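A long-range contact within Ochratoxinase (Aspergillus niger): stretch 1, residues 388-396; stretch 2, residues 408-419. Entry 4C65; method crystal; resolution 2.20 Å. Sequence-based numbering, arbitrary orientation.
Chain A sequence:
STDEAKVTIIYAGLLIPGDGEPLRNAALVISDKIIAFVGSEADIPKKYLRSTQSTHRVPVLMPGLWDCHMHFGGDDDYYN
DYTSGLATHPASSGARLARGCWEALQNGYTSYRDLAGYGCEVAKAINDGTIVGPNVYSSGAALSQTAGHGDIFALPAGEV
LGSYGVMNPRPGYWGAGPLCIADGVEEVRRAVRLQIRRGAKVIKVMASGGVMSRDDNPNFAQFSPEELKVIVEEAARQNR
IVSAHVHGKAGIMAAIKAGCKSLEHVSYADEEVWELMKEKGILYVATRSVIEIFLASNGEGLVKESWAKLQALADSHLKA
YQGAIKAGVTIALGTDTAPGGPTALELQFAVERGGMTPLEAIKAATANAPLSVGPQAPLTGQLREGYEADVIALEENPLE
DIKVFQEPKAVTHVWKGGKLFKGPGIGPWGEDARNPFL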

# COMPACT_ATOMS: atom_id res chain seq x y z
N GLU A 388 -13.33 16.81 45.41
CA GLU A 388 -12.18 15.90 45.44
C GLU A 388 -11.05 16.48 46.27
O GLU A 388 -10.78 17.68 46.22
CB GLU A 388 -11.67 15.59 44.03
CG GLU A 388 -12.67 14.87 43.16
CD GLU A 388 -12.06 13.84 42.24
OE1 GLU A 388 -10.94 14.03 41.66
OE2 GLU A 388 -12.73 12.80 42.09
N ALA A 389 -10.38 15.62 47.03
CA ALA A 389 -9.31 16.04 47.95
C ALA A 389 -8.00 16.25 47.22
O ALA A 389 -7.05 15.52 47.42
CB ALA A 389 -9.17 15.02 49.07
N ASP A 390 -7.99 17.26 46.36
CA ASP A 390 -6.77 17.76 45.70
C ASP A 390 -6.42 19.08 46.42
O ASP A 390 -7.10 20.10 46.24
CB ASP A 390 -7.02 18.03 44.22
CG ASP A 390 -7.24 16.77 43.42
OD1 ASP A 390 -7.36 15.68 44.03
OD2 ASP A 390 -7.24 16.85 42.18
N VAL A 391 -5.42 19.02 47.30
CA VAL A 391 -5.22 20.05 48.31
C VAL A 391 -3.75 20.27 48.44
O VAL A 391 -2.98 19.31 48.48
CB VAL A 391 -5.82 19.62 49.68
CG1 VAL A 391 -5.67 20.73 50.73
CG2 VAL A 391 -7.29 19.24 49.55
N ILE A 392 -3.34 21.53 48.50
CA ILE A 392 -1.93 21.82 48.74
C ILE A 392 -1.74 22.78 49.91
O ILE A 392 -2.60 23.64 50.19
CB ILE A 392 -1.22 22.35 47.48
CG1 ILE A 392 -1.82 23.67 46.99
CG2 ILE A 392 -1.28 21.30 46.38
CD1 ILE A 392 -1.01 24.37 45.91
N ALA A 393 -0.61 22.63 50.58
CA ALA A 393 -0.24 23.51 51.68
C ALA A 393 0.96 24.33 51.29
O ALA A 393 1.88 23.83 50.63
CB ALA A 393 0.04 22.73 52.94
N LEU A 394 0.96 25.58 51.74
CA LEU A 394 2.05 26.50 51.48
C LEU A 394 2.62 27.05 52.76
O LEU A 394 1.92 27.14 53.78
CB LEU A 394 1.56 27.67 50.63
CG LEU A 394 1.51 27.46 49.13
CD1 LEU A 394 0.21 26.82 48.74
CD2 LEU A 394 1.67 28.76 48.36
N GLU A 395 3.89 27.42 52.71
CA GLU A 395 4.57 28.03 53.84
C GLU A 395 4.24 29.51 53.97
O GLU A 395 4.25 30.03 55.07
CB GLU A 395 6.06 27.86 53.68
CG GLU A 395 6.86 27.58 54.95
CD GLU A 395 8.30 27.08 54.66
OE1 GLU A 395 8.57 26.69 53.49
OE2 GLU A 395 9.17 27.09 55.58
N GLU A 396 3.94 30.19 52.86
CA GLU A 396 3.63 31.63 52.88
C GLU A 396 2.34 31.95 52.15
O GLU A 396 1.85 31.16 51.36
CB GLU A 396 4.75 32.47 52.29
CG GLU A 396 5.92 32.70 53.28
CD GLU A 396 7.25 32.06 52.94
OE1 GLU A 396 7.46 31.63 51.77
OE2 GLU A 396 8.12 32.05 53.86
N PRO A 408 9.11 25.93 44.54
CA PRO A 408 8.49 24.63 44.89
C PRO A 408 8.63 24.21 46.37
O PRO A 408 7.74 23.52 46.88
CB PRO A 408 9.22 23.60 44.01
CG PRO A 408 9.97 24.36 42.98
CD PRO A 408 10.11 25.79 43.45
N LYS A 409 9.71 24.63 47.04
CA LYS A 409 9.89 24.40 48.47
C LYS A 409 8.75 25.03 49.29
O LYS A 409 8.43 24.55 50.36
CB LYS A 409 11.20 25.00 49.00
CG LYS A 409 12.53 24.26 48.88
CD LYS A 409 13.40 24.66 50.06
CE LYS A 409 14.80 23.98 50.06
NZ LYS A 409 15.61 24.43 48.92
N ALA A 410 8.17 26.11 48.78
CA ALA A 410 7.04 26.78 49.45
C ALA A 410 5.76 25.96 49.44
O ALA A 410 4.84 26.28 50.20
CB ALA A 410 6.78 28.15 48.83
N VAL A 411 5.66 24.99 48.55
CA VAL A 411 4.58 24.01 48.58
C VAL A 411 5.03 22.83 49.44
O VAL A 411 5.79 21.99 48.99
CB VAL A 411 4.22 23.53 47.17
CG1 VAL A 411 3.07 22.54 47.21
CG2 VAL A 411 3.87 24.71 46.29
N THR A 412 4.54 22.74 50.67
CA THR A 412 5.07 21.76 51.62
C THR A 412 4.32 20.45 51.57
O THR A 412 4.90 19.42 51.90
CB THR A 412 5.01 22.29 53.06
OG1 THR A 412 3.65 22.61 53.40
CG2 THR A 412 5.86 23.51 53.22
N HIS A 413 3.03 20.51 51.24
CA HIS A 413 2.16 19.33 51.26
C HIS A 413 1.36 19.27 50.00
O HIS A 413 0.80 20.29 49.58
CB HIS A 413 1.17 19.36 52.42
CG HIS A 413 1.79 19.28 53.77
ND1 HIS A 413 2.49 20.32 54.33
CD2 HIS A 413 1.79 18.28 54.69
CE1 HIS A 413 2.91 19.97 55.53
NE2 HIS A 413 2.51 18.73 55.77
N VAL A 414 1.27 18.09 49.40
CA VAL A 414 0.42 17.88 48.22
C VAL A 414 -0.43 16.62 48.37
O VAL A 414 0.09 15.51 48.43
CB VAL A 414 1.25 17.81 46.92
CG1 VAL A 414 0.35 17.59 45.71
CG2 VAL A 414 2.08 19.08 46.75
N TRP A 415 -1.75 16.81 48.44
CA TRP A 415 -2.72 15.74 48.38
C TRP A 415 -3.40 15.72 47.00
O TRP A 415 -3.84 16.75 46.50
CB TRP A 415 -3.84 15.95 49.42
CG TRP A 415 -3.45 15.71 50.82
CD1 TRP A 415 -3.48 14.51 51.48
CD2 TRP A 415 -2.94 16.67 51.74
NE1 TRP A 415 -3.05 14.68 52.77
CE2 TRP A 415 -2.72 16.00 52.95
CE3 TRP A 415 -2.65 18.03 51.65
CZ2 TRP A 415 -2.22 16.65 54.08
CZ3 TRP A 415 -2.16 18.67 52.76
CH2 TRP A 415 -1.94 17.98 53.96
N LYS A 416 -3.44 14.53 46.40
CA LYS A 416 -4.21 14.29 45.18
C LYS A 416 -5.13 13.11 45.43
O LYS A 416 -4.66 12.02 45.76
CB LYS A 416 -3.30 13.99 44.00
CG LYS A 416 -4.07 13.90 42.69
CD LYS A 416 -3.24 13.44 41.50
CE LYS A 416 -3.12 11.93 41.38
NZ LYS A 416 -2.90 11.57 39.97
N GLY A 417 -6.43 13.34 45.29
CA GLY A 417 -7.42 12.30 45.59
C GLY A 417 -7.32 11.79 47.01
O GLY A 417 -7.54 10.61 47.26
N GLY A 418 -6.96 12.68 47.93
CA GLY A 418 -6.80 12.31 49.34
C GLY A 418 -5.49 11.64 49.71
O GLY A 418 -5.21 11.42 50.87
N LYS A 419 -4.66 11.35 48.72
CA LYS A 419 -3.37 10.70 48.93
C LYS A 419 -2.25 11.73 48.95
O LYS A 419 -2.18 12.62 48.12
CB LYS A 419 -3.13 9.68 47.82
CG LYS A 419 -1.85 8.91 48.03
CD LYS A 419 -1.68 7.71 47.11
CE LYS A 419 -0.25 7.21 47.26
NZ LYS A 419 0.04 6.12 46.30

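The shortest polar contacts between the two stretches are the hydrogen bonds Gly417 N to Asp390 OD1 and Trp415 N to Val391 O, both 2.8 Å. In the first, Gly417 N donates to the carboxylate oxygen Asp390 OD1 with an N-H...acceptor angle of 167°, so a side chain receives an amide of the type I' turn from Lys416 to Lys419. Ala389 O lies 3.1 Å from the same Gly417 N, but the angle is poor and the pair is no hydrogen bond. Ala389 O instead accepts from Gly418 N at 2.9 Å and 160°. The turn is therefore held to the loop before strand 391-394 by two bonds to successive amides. Both glycines have positive phi, 57° and 80°, as this turn type requires at its central positions.

The other contact, Trp415 N to Val391 O (167°), belongs to the backbone ladder. It is returned by Val391 N to Trp415 O at 2.9 Å and 158°, the reciprocal pattern of an antiparallel hydrogen-bonded pair. The strand directions differ by 173°, in agreement. Further along, Ala393 N donates to His413 O at 2.9 Å and 165°, but Ala393 O accepts from Thr412 N, at 2.9 Å and a more bent 144°. This change of partner marks a beta bulge: Ala393 pairs with His413, whereas Leu394 pairs with Val411. Thr412 is the extra residue, and its psi of -31° departs from the extended values of its neighbours. The ladder closes with Glu395 N to Ala410 O, 2.9 Å and 153°.

Carbonyls that accept amide protons also receive CA-H groups. Asp390 CA lies 3.2 Å from Trp415 O, Ile392 CA 3.2 Å from His413 O, and Leu394 CA 3.1 Å from Ala410 O, with angles at H of 134° to 144°. Within the second stretch, Thr412 OG1 and His413 ND1 are hydrogen-bonded at 2.7 Å, linking the bulge residue to its neighbour.

Side-chain packing divides between the sheet faces. On the face carrying Ile392, Leu394, Val411 and Val414, Ile392 CG2 meets Val414 CG2 at 4.0 Å and Ile392 CB approaches Val411 CG1 at 4.3 Å, so one isoleucine touches both valines. On the face of Val391, Ala393, His413 and Trp415, Val391 CB rests 4.1 Å from Trp415 CE3, and Ala393 CB is 3.6 Å from His413 CB. The small alanine lies obliquely to the imidazole, whose end leads away from the first stretch. Together the stretches bury 684 Å², with Trp415 and Ala393 contributing the largest areas, 74 and 71 Å².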